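Local atomic coordinates of dehydrogenase (Chromobacterium violaceum, PDB entry 3Q2I), a protein that binds NAD(H) and a UDP-linked N-acetylglucosamine uronic acid and probably oxidises this sugar nucleotide in the biosynthesis of 2,3-diacetamido-2,3-dideoxy-D-mannuronic acid. Residues 40-45 / 74-79; 205-210 / 229-234; 259-264 / 278-283. One frame throughout, in Å; residues are numbered along the deposited sequence.

Contact 1 (40-45 / 74-79); sequences ELIDVC and TDADIV
D43 and T74 meet through a short hydrogen bond, T74 OG1 donating to D43 OD2 at 2.6 Å. The hydroxyl arrives from above the carboxylate, 56° out of its plane. OG1 can reach across because it stands opposite the backbone N of T74 (chi1 -168°), and from there it also accepts a bond from its own chain: A76 N lies 3.2 Å from T74 OG1, closing an ST turn. Threonine suits the place, since one hydroxyl can donate to a carboxylate and accept from an amide.

Beside this bond I42 lays the end of its longer branch over the turn. I42 CD1 comes 3.4 Å from D75 OD1 and 4.3 Å from A76 CB, with the side chain running at about a right angle to those of T74 and D75. Both segments belong to the NAD-binding Rossmann domain. Strand 14-19 separates strands 39-45 and 78-81 in the parallel sheet, and the contact is made by T74, D75 and A76 in the loop between helix 67-73 and strand 78-81.

Farther out, D43 OD1 is hydrogen-bonded to H64, so both oxygens of the carboxylate have a hydrogen-bond partner. D75 sends OD2 into a salt bridge with R15, and A76, small enough for a buried site, rests on A17 of the intervening strand.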
ATOM      1  N   GLU A  40     -12.395  45.571 -30.361  1.00 32.43           N
ATOM      2  CA  GLU A  40     -13.085  46.392 -29.385  1.00 33.85           C
ATOM      3  C   GLU A  40     -13.741  45.592 -28.263  1.00 33.14           C
ATOM      4  O   GLU A  40     -14.198  44.460 -28.459  1.00 31.37           O
ATOM      5  CB  GLU A  40     -14.162  47.231 -30.071  1.00 32.89           C
ATOM      6  CG  GLU A  40     -15.296  46.397 -30.648  1.00 37.54           C
ATOM      7  CD  GLU A  40     -16.088  47.148 -31.707  1.00 49.34           C
ATOM      8  OE1 GLU A  40     -16.615  46.487 -32.634  1.00 41.51           O
ATOM      9  OE2 GLU A  40     -16.181  48.392 -31.591  1.00 47.90           O
ATOM     10  N   LEU A  41     -13.803  46.226 -27.096  1.00 30.57           N
ATOM     11  CA  LEU A  41     -14.475  45.665 -25.935  1.00 30.69           C
ATOM     12  C   LEU A  41     -15.867  46.277 -25.843  1.00 30.53           C
ATOM     13  O   LEU A  41     -16.002  47.471 -25.571  1.00 34.97           O
ATOM     14  CB  LEU A  41     -13.644  45.955 -24.676  1.00 27.53           C
ATOM     15  CG  LEU A  41     -14.242  45.450 -23.364  1.00 27.85           C
ATOM     16  CD1 LEU A  41     -14.201  43.918 -23.299  1.00 25.03           C
ATOM     17  CD2 LEU A  41     -13.308  46.027 -22.303  1.00 27.44           C
ATOM     18  N   ILE A  42     -16.900  45.471 -26.039  1.00 30.36           N
ATOM     19  CA  ILE A  42     -18.257  45.970 -26.171  1.00 31.52           C
ATOM     20  C   ILE A  42     -19.162  45.699 -24.975  1.00 32.16           C
ATOM     21  O   ILE A  42     -20.244  46.277 -24.871  1.00 32.00           O
ATOM     22  CB  ILE A  42     -18.932  45.453 -27.473  1.00 30.44           C
ATOM     23  CG1 ILE A  42     -18.788  43.925 -27.560  1.00 33.25           C
ATOM     24  CG2 ILE A  42     -18.207  46.009 -28.697  1.00 35.09           C
ATOM     25  CD1 ILE A  42     -19.842  43.239 -28.429  1.00 29.75           C
ATOM     26  N   ASP A  43     -18.751  44.805 -24.061  1.00 29.75           N
ATOM     27  CA  ASP A  43     -19.616  44.466 -22.953  1.00 26.30           C
ATOM     28  C   ASP A  43     -18.736  44.021 -21.772  1.00 26.43           C
ATOM     29  O   ASP A  43     -17.726  43.357 -22.007  1.00 26.85           O
ATOM     30  CB  ASP A  43     -20.513  43.293 -23.346  1.00 25.84           C
ATOM     31  CG  ASP A  43     -21.543  43.684 -24.376  1.00 30.74           C
ATOM     32  OD1 ASP A  43     -22.581  44.258 -23.958  1.00 30.92           O
ATOM     33  OD2 ASP A  43     -21.297  43.423 -25.571  1.00 30.99           O
ATOM     34  N   VAL A  44     -19.081  44.468 -20.570  1.00 24.05           N
ATOM     35  CA  VAL A  44     -18.330  44.099 -19.360  1.00 24.49           C
ATOM     36  C   VAL A  44     -19.327  43.665 -18.306  1.00 24.63           C
ATOM     37  O   VAL A  44     -20.505  44.060 -18.298  1.00 27.09           O
ATOM     38  CB  VAL A  44     -17.384  45.194 -18.820  1.00 21.88           C
ATOM     39  CG1 VAL A  44     -16.222  45.420 -19.735  1.00 23.75           C
ATOM     40  CG2 VAL A  44     -18.156  46.514 -18.504  1.00 23.96           C
ATOM     41  N   CYS A  45     -18.874  42.780 -17.400  1.00 25.11           N
ATOM     42  CA  CYS A  45     -19.774  42.205 -16.421  1.00 26.71           C
ATOM     43  C   CYS A  45     -19.044  42.095 -15.078  1.00 26.42           C
ATOM     44  O   CYS A  45     -17.885  41.662 -15.037  1.00 25.74           O
ATOM     45  CB  CYS A  45     -20.198  40.795 -16.849  1.00 26.27           C
ATOM     46  SG  CYS A  45     -21.149  39.935 -15.590  1.00 30.13           S
ATOM     47  N   THR A  74     -24.786  40.037 -25.715  1.00 34.69           N
ATOM     48  CA  THR A  74     -23.590  40.461 -26.411  1.00 33.78           C
ATOM     49  C   THR A  74     -23.458  39.752 -27.759  1.00 33.00           C
ATOM     50  O   THR A  74     -23.877  38.611 -27.914  1.00 34.05           O
ATOM     51  CB  THR A  74     -22.340  40.241 -25.529  1.00 33.94           C
ATOM     52  OG1 THR A  74     -21.209  40.903 -26.110  1.00 31.52           O
ATOM     53  CG2 THR A  74     -22.035  38.739 -25.385  1.00 27.88           C
ATOM     54  N   ASP A  75     -22.905  40.427 -28.751  1.00 35.93           N
ATOM     55  CA  ASP A  75     -22.490  39.697 -29.945  1.00 36.42           C
ATOM     56  C   ASP A  75     -20.971  39.685 -30.005  1.00 33.41           C
ATOM     57  O   ASP A  75     -20.337  39.831 -31.049  1.00 31.12           O
ATOM     58  CB  ASP A  75     -23.184  40.242 -31.204  1.00 38.88           C
ATOM     59  CG  ASP A  75     -22.809  41.674 -31.512  1.00 44.57           C
ATOM     60  OD1 ASP A  75     -22.216  42.372 -30.665  1.00 42.55           O
ATOM     61  OD2 ASP A  75     -23.086  42.104 -32.654  1.00 55.12           O
ATOM     62  N   ALA A  76     -20.352  39.534 -28.835  1.00 29.61           N
ATOM     63  CA  ALA A  76     -18.898  39.414 -28.820  1.00 29.41           C
ATOM     64  C   ALA A  76     -18.517  38.136 -29.546  1.00 25.20           C
ATOM     65  O   ALA A  76     -19.306  37.191 -29.570  1.00 31.09           O
ATOM     66  CB  ALA A  76     -18.381  39.369 -27.360  1.00 27.49           C
ATOM     67  N   ASP A  77     -17.323  38.125 -30.130  1.00 25.72           N
ATOM     68  CA  ASP A  77     -16.726  36.915 -30.701  1.00 24.38           C
ATOM     69  C   ASP A  77     -16.145  36.057 -29.550  1.00 24.83           C
ATOM     70  O   ASP A  77     -16.261  34.835 -29.573  1.00 23.92           O
ATOM     71  CB  ASP A  77     -15.597  37.309 -31.649  1.00 24.82           C
ATOM     72  CG  ASP A  77     -16.109  38.064 -32.875  1.00 25.03           C
ATOM     73  OD1 ASP A  77     -16.995  37.508 -33.535  1.00 28.64           O
ATOM     74  OD2 ASP A  77     -15.682  39.206 -33.098  1.00 26.63           O
ATOM     75  N   ILE A  78     -15.479  36.725 -28.621  1.00 25.50           N
ATOM     76  CA  ILE A  78     -14.775  36.082 -27.493  1.00 23.50           C
ATOM     77  C   ILE A  78     -15.225  36.668 -26.154  1.00 25.17           C
ATOM     78  O   ILE A  78     -15.413  37.880 -26.024  1.00 24.76           O
ATOM     79  CB  ILE A  78     -13.291  36.351 -27.630  1.00 24.94           C
ATOM     80  CG1 ILE A  78     -12.835  35.636 -28.895  1.00 26.24           C
ATOM     81  CG2 ILE A  78     -12.524  35.957 -26.294  1.00 21.25           C
ATOM     82  CD1 ILE A  78     -11.434  35.946 -29.338  1.00 25.28           C
ATOM     83  N   VAL A  79     -15.397  35.815 -25.145  1.00 24.01           N
ATOM     84  CA  VAL A  79     -15.789  36.230 -23.796  1.00 21.89           C
ATOM     85  C   VAL A  79     -14.566  35.963 -22.932  1.00 23.28           C
ATOM     86  O   VAL A  79     -14.013  34.854 -22.977  1.00 20.74           O
ATOM     87  CB  VAL A  79     -16.996  35.458 -23.218  1.00 21.04           C
ATOM     88  CG1 VAL A  79     -17.301  35.911 -21.772  1.00 20.67           C
ATOM     89  CG2 VAL A  79     -18.264  35.736 -24.047  1.00 24.46           C
TER

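Contact 2 (205-210 / 229-234); sequences PVESVQ and SVKWRS
The beta hairpin of strands 206-214 and 225-232, part of the large mixed sheet of the C-terminal domain, carries a classic beta bulge where E207 and S208 both face K231. Two amides share one carbonyl there: E207 N lies 2.8 Å and S208 N 3.2 Å from K231 O, both in the carbonyl plane. From S208, which pairs with K231, regular antiparallel pairing continues: V209 opposite V230, then Q210 opposite S229.

E207 and K231 run side by side in extended form, and K231 NZ binds E207 OE1 at 2.8 Å in a salt bridge, on the syn side, 28° out of the carboxylate plane. The other oxygen, OE2, accepts from two waters, one of which accepts in turn from K231 NZ and the other from R233 NH2. That second water sits at the edge of the R233 guanidinium, in its plane, while V206 O lies over one face; R233 NH1 is hydrogen-bonded to L350 O.

V206 spreads its two methyls between V230 and W232. V206 CG1 meets V230 CG1 at 4.0 Å, and V206 CG2 makes a CH-pi contact, 3.9 Å from the centroid of the W232 five-membered ring. W232 NE1 is hydrogen-bonded to L199 O, which holds the indole in place. S208 OG is hydrogen-bonded to Y212 OH of a second subunit. The E207 carboxylate would probably be stabilised in its charged form by the lysine.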
ATOM      1  N   PRO A 205       7.657  16.004 -21.557  1.00 17.21           N
ATOM      2  CA  PRO A 205       6.656  15.252 -20.806  1.00 16.18           C
ATOM      3  C   PRO A 205       7.198  14.771 -19.468  1.00 15.46           C
ATOM      4  O   PRO A 205       8.261  14.156 -19.414  1.00 15.86           O
ATOM      5  CB  PRO A 205       6.394  14.044 -21.704  1.00 17.79           C
ATOM      6  CG  PRO A 205       6.734  14.565 -23.128  1.00 18.23           C
ATOM      7  CD  PRO A 205       7.899  15.458 -22.909  1.00 20.85           C
ATOM      8  N   VAL A 206       6.402  14.989 -18.413  1.00 14.48           N
ATOM      9  CA  VAL A 206       6.733  14.573 -17.051  1.00 15.22           C
ATOM     10  C   VAL A 206       6.178  13.166 -16.832  1.00 14.31           C
ATOM     11  O   VAL A 206       5.063  12.816 -17.271  1.00 14.75           O
ATOM     12  CB  VAL A 206       6.165  15.580 -16.028  1.00 13.27           C
ATOM     13  CG1 VAL A 206       6.238  14.979 -14.588  1.00 11.85           C
ATOM     14  CG2 VAL A 206       6.891  16.948 -16.167  1.00 14.39           C
ATOM     15  N   GLU A 207       6.959  12.335 -16.166  1.00 14.22           N
ATOM     16  CA  GLU A 207       6.558  10.980 -15.799  1.00 12.35           C
ATOM     17  C   GLU A 207       5.866  10.954 -14.442  1.00 13.35           C
ATOM     18  O   GLU A 207       4.754  10.445 -14.342  1.00 12.60           O
ATOM     19  CB  GLU A 207       7.797  10.071 -15.714  1.00 15.54           C
ATOM     20  CG  GLU A 207       7.387   8.627 -15.443  1.00 14.36           C
ATOM     21  CD  GLU A 207       8.536   7.673 -15.591  1.00 17.95           C
ATOM     22  OE1 GLU A 207       9.029   7.161 -14.575  1.00 22.15           O
ATOM     23  OE2 GLU A 207       9.009   7.500 -16.728  1.00 23.67           O
ATOM     24  N   SER A 208       6.450  11.635 -13.443  1.00 12.86           N
ATOM     25  CA  SER A 208       5.852  11.575 -12.089  1.00 12.02           C
ATOM     26  C   SER A 208       6.397  12.736 -11.255  1.00 12.58           C
ATOM     27  O   SER A 208       7.441  13.337 -11.627  1.00 12.68           O
ATOM     28  CB  SER A 208       6.078  10.212 -11.421  1.00 13.34           C
ATOM     29  OG  SER A 208       7.476   9.995 -11.151  1.00 14.96           O
ATOM     30  N   VAL A 209       5.695  13.013 -10.159  1.00 12.95           N
ATOM     31  CA  VAL A 209       6.172  14.001  -9.200  1.00 11.23           C
ATOM     32  C   VAL A 209       6.045  13.441  -7.795  1.00 12.05           C
ATOM     33  O   VAL A 209       5.211  12.571  -7.513  1.00 12.48           O
ATOM     34  CB  VAL A 209       5.343  15.311  -9.311  1.00 12.68           C
ATOM     35  CG1 VAL A 209       5.476  15.916 -10.713  1.00 14.10           C
ATOM     36  CG2 VAL A 209       3.869  15.065  -8.948  1.00 13.41           C
ATOM     37  N   GLN A 210       6.820  14.056  -6.872  1.00 12.44           N
ATOM     38  CA  GLN A 210       6.695  13.795  -5.425  1.00 12.57           C
ATOM     39  C   GLN A 210       6.756  15.150  -4.728  1.00 12.97           C
ATOM     40  O   GLN A 210       7.744  15.865  -4.905  1.00 16.95           O
ATOM     41  CB  GLN A 210       7.920  13.006  -4.934  1.00 16.94           C
ATOM     42  CG  GLN A 210       8.006  11.666  -5.601  1.00 20.24           C
ATOM     43  CD  GLN A 210       9.403  11.028  -5.512  1.00 30.29           C
ATOM     44  OE1 GLN A 210       9.544   9.824  -5.665  1.00 26.72           O
ATOM     45  NE2 GLN A 210      10.430  11.843  -5.279  1.00 29.34           N
ATOM     46  N   SER A 229       9.709  17.255  -6.264  1.00 12.66           N
ATOM     47  CA  SER A 229      10.700  16.439  -6.979  1.00 14.51           C
ATOM     48  C   SER A 229      10.009  15.997  -8.287  1.00 13.59           C
ATOM     49  O   SER A 229       8.851  15.532  -8.232  1.00 13.67           O
ATOM     50  CB  SER A 229      10.960  15.178  -6.078  1.00 15.51           C
ATOM     51  OG  SER A 229      11.499  15.567  -4.851  1.00 28.06           O
ATOM     52  N   VAL A 230      10.688  16.156  -9.444  1.00 10.89           N
ATOM     53  CA  VAL A 230      10.096  15.834 -10.728  1.00 11.67           C
ATOM     54  C   VAL A 230      10.984  14.848 -11.502  1.00 12.36           C
ATOM     55  O   VAL A 230      12.238  14.990 -11.556  1.00 12.80           O
ATOM     56  CB  VAL A 230      10.002  17.125 -11.570  1.00 13.67           C
ATOM     57  CG1 VAL A 230       9.336  16.850 -12.969  1.00 12.65           C
ATOM     58  CG2 VAL A 230       9.207  18.180 -10.818  1.00 13.47           C
ATOM     59  N   LYS A 231      10.339  13.859 -12.147  1.00 11.66           N
ATOM     60  CA  LYS A 231      10.999  12.916 -13.034  1.00 12.26           C
ATOM     61  C   LYS A 231      10.396  13.033 -14.409  1.00 12.59           C
ATOM     62  O   LYS A 231       9.176  12.882 -14.536  1.00 13.42           O
ATOM     63  CB  LYS A 231      10.956  11.459 -12.537  1.00 12.00           C
ATOM     64  CG  LYS A 231      11.586  10.507 -13.581  1.00 16.04           C
ATOM     65  CD  LYS A 231      11.487   9.076 -13.114  1.00 18.96           C
ATOM     66  CE  LYS A 231      11.982   8.151 -14.237  1.00 26.26           C
ATOM     67  NZ  LYS A 231      11.684   6.724 -13.954  1.00 33.07           N
ATOM     68  N   TRP A 232      11.209  13.321 -15.433  1.00 12.23           N
ATOM     69  CA  TRP A 232      10.723  13.409 -16.817  1.00 11.85           C
ATOM     70  C   TRP A 232      10.822  12.049 -17.485  1.00 13.30           C
ATOM     71  O   TRP A 232      11.627  11.182 -17.083  1.00 14.39           O
ATOM     72  CB  TRP A 232      11.562  14.486 -17.570  1.00 14.67           C
ATOM     73  CG  TRP A 232      11.071  15.862 -17.360  1.00 15.22           C
ATOM     74  CD1 TRP A 232      10.166  16.527 -18.148  1.00 15.43           C
ATOM     75  CD2 TRP A 232      11.450  16.798 -16.328  1.00 12.49           C
ATOM     76  NE1 TRP A 232       9.942  17.778 -17.658  1.00 14.54           N
ATOM     77  CE2 TRP A 232      10.697  17.978 -16.536  1.00 14.11           C
ATOM     78  CE3 TRP A 232      12.334  16.754 -15.246  1.00 15.23           C
ATOM     79  CZ2 TRP A 232      10.836  19.102 -15.743  1.00 14.28           C
ATOM     80  CZ3 TRP A 232      12.469  17.867 -14.468  1.00 15.79           C
ATOM     81  CH2 TRP A 232      11.708  19.027 -14.697  1.00 14.94           C
ATOM     82  N   ARG A 233       9.953  11.815 -18.496  1.00 13.93           N
ATOM     83  CA  ARG A 233       9.971  10.560 -19.236  1.00 14.39           C
ATOM     84  C   ARG A 233      11.314  10.341 -19.929  1.00 15.67           C
ATOM     85  O   ARG A 233      11.698   9.198 -20.150  1.00 16.09           O
ATOM     86  CB  ARG A 233       8.864  10.531 -20.283  1.00 15.12           C
ATOM     87  CG  ARG A 233       7.470  10.697 -19.700  1.00 14.18           C
ATOM     88  CD  ARG A 233       6.441  10.219 -20.740  1.00 16.89           C
ATOM     89  NE  ARG A 233       5.104  10.536 -20.238  1.00 15.94           N
ATOM     90  CZ  ARG A 233       4.515   9.765 -19.329  1.00 16.84           C
ATOM     91  NH1 ARG A 233       3.278  10.063 -18.906  1.00 17.79           N
ATOM     92  NH2 ARG A 233       5.184   8.722 -18.836  1.00 18.43           N
ATOM     93  N   SER A 234      12.048  11.419 -20.198  1.00 16.52           N
ATOM     94  CA  SER A 234      13.415  11.284 -20.747  1.00 17.89           C
ATOM     95  C   SER A 234      14.446  10.776 -19.737  1.00 19.20           C
ATOM     96  O   SER A 234      15.580  10.446 -20.135  1.00 19.69           O
ATOM     97  CB  SER A 234      13.902  12.644 -21.222  1.00 18.74           C
ATOM     98  OG  SER A 234      14.092  13.510 -20.105  1.00 18.51           O
TER
HETATM   99  O   HOH W   1      10.500  13.740 -21.114  1.00 18.60           O
HETATM  100  O   HOH W   2       7.785   7.369 -18.995  1.00 23.58           O
HETATM  101  O   HOH W   3      10.347   5.441 -16.542  1.00 39.49           O

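Contact 3 (259-264 / 278-283); sequences GEKGSV and EFSEPH
Strands 262-267 and 273-279 pair antiparallel here, with S263 and E278 as a hydrogen-bonded pair: S263 N lies 2.9 Å from E278 O, and E278 N lies 3.0 Å from S263 O. Next to them G262 faces F279 as a non-hydrogen-bonded pair. G262 CA approaches E278 O to 3.2 Å in a CA-H...O contact, and F279 CD1 stands 3.8 Å from G262 CA. Glycine fits this position because, with no side chain, it leaves the F279 ring room to lie close to its CA.

The ring turns this way with CG opposite the carbonyl carbon (chi1 -70°), which carries its far end along strand 262-267 to V264. There V264 CG2 rests 3.5 Å from F279 CZ, the methyl of the branched valine packing against the far end of the ring. The two strands form a beta hairpin at one margin of the mixed sheet of the C-terminal domain, 273-279 being its outermost strand within the chain. F279 is also packed edge-to-face against W277 and F153, and it makes a cation-pi contact with R152.

Where the pairing ends, S280 N still reaches K261 O at 3.0 Å, with the donor tilted 25° from the carbonyl plane. The small S280 side chain tucks its OG 3.4 Å from K261 CB, and a water lies between S280 OG and K261 O, its bond to the carbonyl being weak. On the face of S263 and E278 a second subunit packs: S263 OG is hydrogen-bonded to Y247 O of that subunit, and E278 touches its P248.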
ATOM      1  N   GLY A 259      22.264  19.928 -19.268  1.00 18.94           N
ATOM      2  CA  GLY A 259      22.299  18.740 -20.091  1.00 18.00           C
ATOM      3  C   GLY A 259      23.686  18.357 -20.567  1.00 20.72           C
ATOM      4  O   GLY A 259      24.696  18.866 -20.094  1.00 19.24           O
ATOM      5  N   GLU A 260      23.712  17.366 -21.442  1.00 21.63           N
ATOM      6  CA  GLU A 260      24.958  16.759 -21.926  1.00 24.90           C
ATOM      7  C   GLU A 260      25.896  17.824 -22.483  1.00 25.60           C
ATOM      8  O   GLU A 260      27.128  17.804 -22.258  1.00 24.50           O
ATOM      9  CB  GLU A 260      24.527  15.759 -22.982  1.00 25.25           C
ATOM     10  CG  GLU A 260      25.593  14.936 -23.695  1.00 30.78           C
ATOM     11  CD  GLU A 260      24.952  14.187 -24.896  1.00 43.18           C
ATOM     12  OE1 GLU A 260      23.719  14.292 -25.180  1.00 36.50           O
ATOM     13  OE2 GLU A 260      25.706  13.464 -25.575  1.00 47.95           O
ATOM     14  N   LYS A 261      25.320  18.750 -23.234  1.00 26.12           N
ATOM     15  CA  LYS A 261      26.177  19.685 -23.942  1.00 28.45           C
ATOM     16  C   LYS A 261      25.777  21.140 -23.746  1.00 28.09           C
ATOM     17  O   LYS A 261      26.080  22.007 -24.571  1.00 27.36           O
ATOM     18  CB  LYS A 261      26.323  19.289 -25.407  1.00 30.93           C
ATOM     19  CG  LYS A 261      25.037  19.306 -26.178  1.00 34.49           C
ATOM     20  CD  LYS A 261      25.222  18.585 -27.520  1.00 37.60           C
ATOM     21  CE  LYS A 261      23.989  18.743 -28.405  1.00 43.51           C
ATOM     22  NZ  LYS A 261      24.309  18.685 -29.861  1.00 43.05           N
ATOM     23  N   GLY A 262      25.206  21.457 -22.586  1.00 23.32           N
ATOM     24  CA  GLY A 262      24.787  22.810 -22.316  1.00 23.99           C
ATOM     25  C   GLY A 262      24.382  23.013 -20.875  1.00 23.06           C
ATOM     26  O   GLY A 262      23.876  22.067 -20.249  1.00 19.94           O
ATOM     27  N   SER A 263      24.606  24.212 -20.345  1.00 21.92           N
ATOM     28  CA  SER A 263      24.227  24.572 -18.967  1.00 22.48           C
ATOM     29  C   SER A 263      23.718  26.008 -18.986  1.00 24.34           C
ATOM     30  O   SER A 263      24.397  26.928 -19.490  1.00 22.01           O
ATOM     31  CB  SER A 263      25.407  24.463 -17.992  1.00 21.29           C
ATOM     32  OG  SER A 263      25.912  23.137 -17.946  1.00 20.68           O
ATOM     33  N   VAL A 264      22.505  26.232 -18.507  1.00 22.51           N
ATOM     34  CA  VAL A 264      21.928  27.563 -18.509  1.00 21.38           C
ATOM     35  C   VAL A 264      21.303  27.903 -17.167  1.00 24.40           C
ATOM     36  O   VAL A 264      20.794  27.008 -16.470  1.00 21.39           O
ATOM     37  CB  VAL A 264      20.868  27.667 -19.613  1.00 24.67           C
ATOM     38  CG1 VAL A 264      19.928  28.825 -19.395  1.00 32.26           C
ATOM     39  CG2 VAL A 264      21.549  27.762 -20.957  1.00 21.15           C
ATOM     40  N   GLU A 278      26.000  28.537 -21.436  1.00 24.77           N
ATOM     41  CA  GLU A 278      27.193  27.851 -21.916  1.00 27.75           C
ATOM     42  C   GLU A 278      26.854  26.595 -22.723  1.00 30.59           C
ATOM     43  O   GLU A 278      26.276  25.624 -22.208  1.00 28.12           O
ATOM     44  CB  GLU A 278      28.164  27.571 -20.748  1.00 27.24           C
ATOM     45  CG  GLU A 278      29.348  26.692 -21.115  1.00 37.41           C
ATOM     46  CD  GLU A 278      30.519  26.740 -20.123  1.00 49.31           C
ATOM     47  OE1 GLU A 278      31.639  26.337 -20.527  1.00 53.17           O
ATOM     48  OE2 GLU A 278      30.343  27.169 -18.955  1.00 48.86           O
ATOM     49  N   PHE A 279      27.158  26.632 -24.017  1.00 30.65           N
ATOM     50  CA  PHE A 279      26.848  25.518 -24.908  1.00 28.82           C
ATOM     51  C   PHE A 279      28.081  24.956 -25.605  1.00 31.72           C
ATOM     52  O   PHE A 279      29.071  25.691 -25.772  1.00 29.64           O
ATOM     53  CB  PHE A 279      25.779  25.930 -25.916  1.00 32.74           C
ATOM     54  CG  PHE A 279      24.422  26.134 -25.305  1.00 27.57           C
ATOM     55  CD1 PHE A 279      23.574  25.054 -25.088  1.00 26.68           C
ATOM     56  CD2 PHE A 279      24.002  27.398 -24.932  1.00 22.78           C
ATOM     57  CE1 PHE A 279      22.316  25.256 -24.518  1.00 23.39           C
ATOM     58  CE2 PHE A 279      22.775  27.619 -24.346  1.00 26.93           C
ATOM     59  CZ  PHE A 279      21.905  26.520 -24.159  1.00 22.86           C
ATOM     60  N   SER A 280      28.038  23.688 -26.003  1.00 30.83           N
ATOM     61  CA  SER A 280      29.202  23.048 -26.606  1.00 33.81           C
ATOM     62  C   SER A 280      29.495  23.629 -27.987  1.00 36.52           C
ATOM     63  O   SER A 280      30.659  23.651 -28.388  1.00 37.85           O
ATOM     64  CB  SER A 280      29.086  21.526 -26.683  1.00 32.96           C
ATOM     65  OG  SER A 280      28.094  21.114 -27.600  1.00 37.04           O
ATOM     66  N   GLU A 281      28.449  24.070 -28.693  1.00 39.13           N
ATOM     67  CA  GLU A 281      28.613  24.851 -29.923  1.00 43.55           C
ATOM     68  C   GLU A 281      27.783  26.134 -30.019  1.00 42.95           C
ATOM     69  O   GLU A 281      26.592  26.152 -29.699  1.00 40.69           O
ATOM     70  CB  GLU A 281      28.375  23.984 -31.157  1.00 45.59           C
ATOM     71  CG  GLU A 281      27.539  22.759 -30.883  1.00 53.43           C
ATOM     72  CD  GLU A 281      27.965  21.620 -31.766  1.00 64.86           C
ATOM     73  OE1 GLU A 281      28.137  20.490 -31.254  1.00 69.10           O
ATOM     74  OE2 GLU A 281      28.154  21.883 -32.973  1.00 68.97           O
ATOM     75  N   PRO A 282      28.419  27.226 -30.482  1.00 42.46           N
ATOM     76  CA  PRO A 282      27.776  28.535 -30.547  1.00 41.35           C
ATOM     77  C   PRO A 282      26.616  28.476 -31.526  1.00 40.74           C
ATOM     78  O   PRO A 282      26.525  27.513 -32.283  1.00 41.20           O
ATOM     79  CB  PRO A 282      28.897  29.435 -31.077  1.00 42.17           C
ATOM     80  CG  PRO A 282      29.741  28.500 -31.889  1.00 43.19           C
ATOM     81  CD  PRO A 282      29.786  27.265 -31.032  1.00 43.45           C
ATOM     82  N   HIS A 283      25.736  29.471 -31.475  1.00 39.19           N
ATOM     83  CA  HIS A 283      24.538  29.541 -32.303  1.00 40.74           C
ATOM     84  C   HIS A 283      24.233  31.016 -32.558  1.00 40.98           C
ATOM     85  O   HIS A 283      24.525  31.862 -31.720  1.00 41.63           O
ATOM     86  CB  HIS A 283      23.348  28.901 -31.569  1.00 41.16           C
ATOM     87  CG  HIS A 283      22.103  28.779 -32.398  1.00 39.95           C
ATOM     88  ND1 HIS A 283      21.266  29.846 -32.651  1.00 39.65           N
ATOM     89  CD2 HIS A 283      21.528  27.705 -32.991  1.00 40.76           C
ATOM     90  CE1 HIS A 283      20.251  29.443 -33.398  1.00 35.78           C
ATOM     91  NE2 HIS A 283      20.375  28.143 -33.601  1.00 37.60           N
TER
HETATM   92  O   HOH W   4      25.336  22.386 -27.952  1.00 32.90           O

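In the fold
From the N terminus, contact 1 comes first, closing a loop of 28 residues, largely helical, within the NAD-binding Rossmann domain. Contacts 2 and 3 follow in series in the C-terminal domain: 205-210 / 229-234 closes a hairpin with 18 intervening residues, and 259-264 / 278-283 closes one with 13. None nests inside or crosses another. The two hairpins belong to the same mixed sheet, contact 3 at its 273-279 margin and contact 2 toward the other end, with centres about 23 Å apart. Both also touch a second subunit. Contact 1 lies on the opposite side of the chain's centre, its centre about 40 Å from that of contact 2 and 47 Å from that of contact 3.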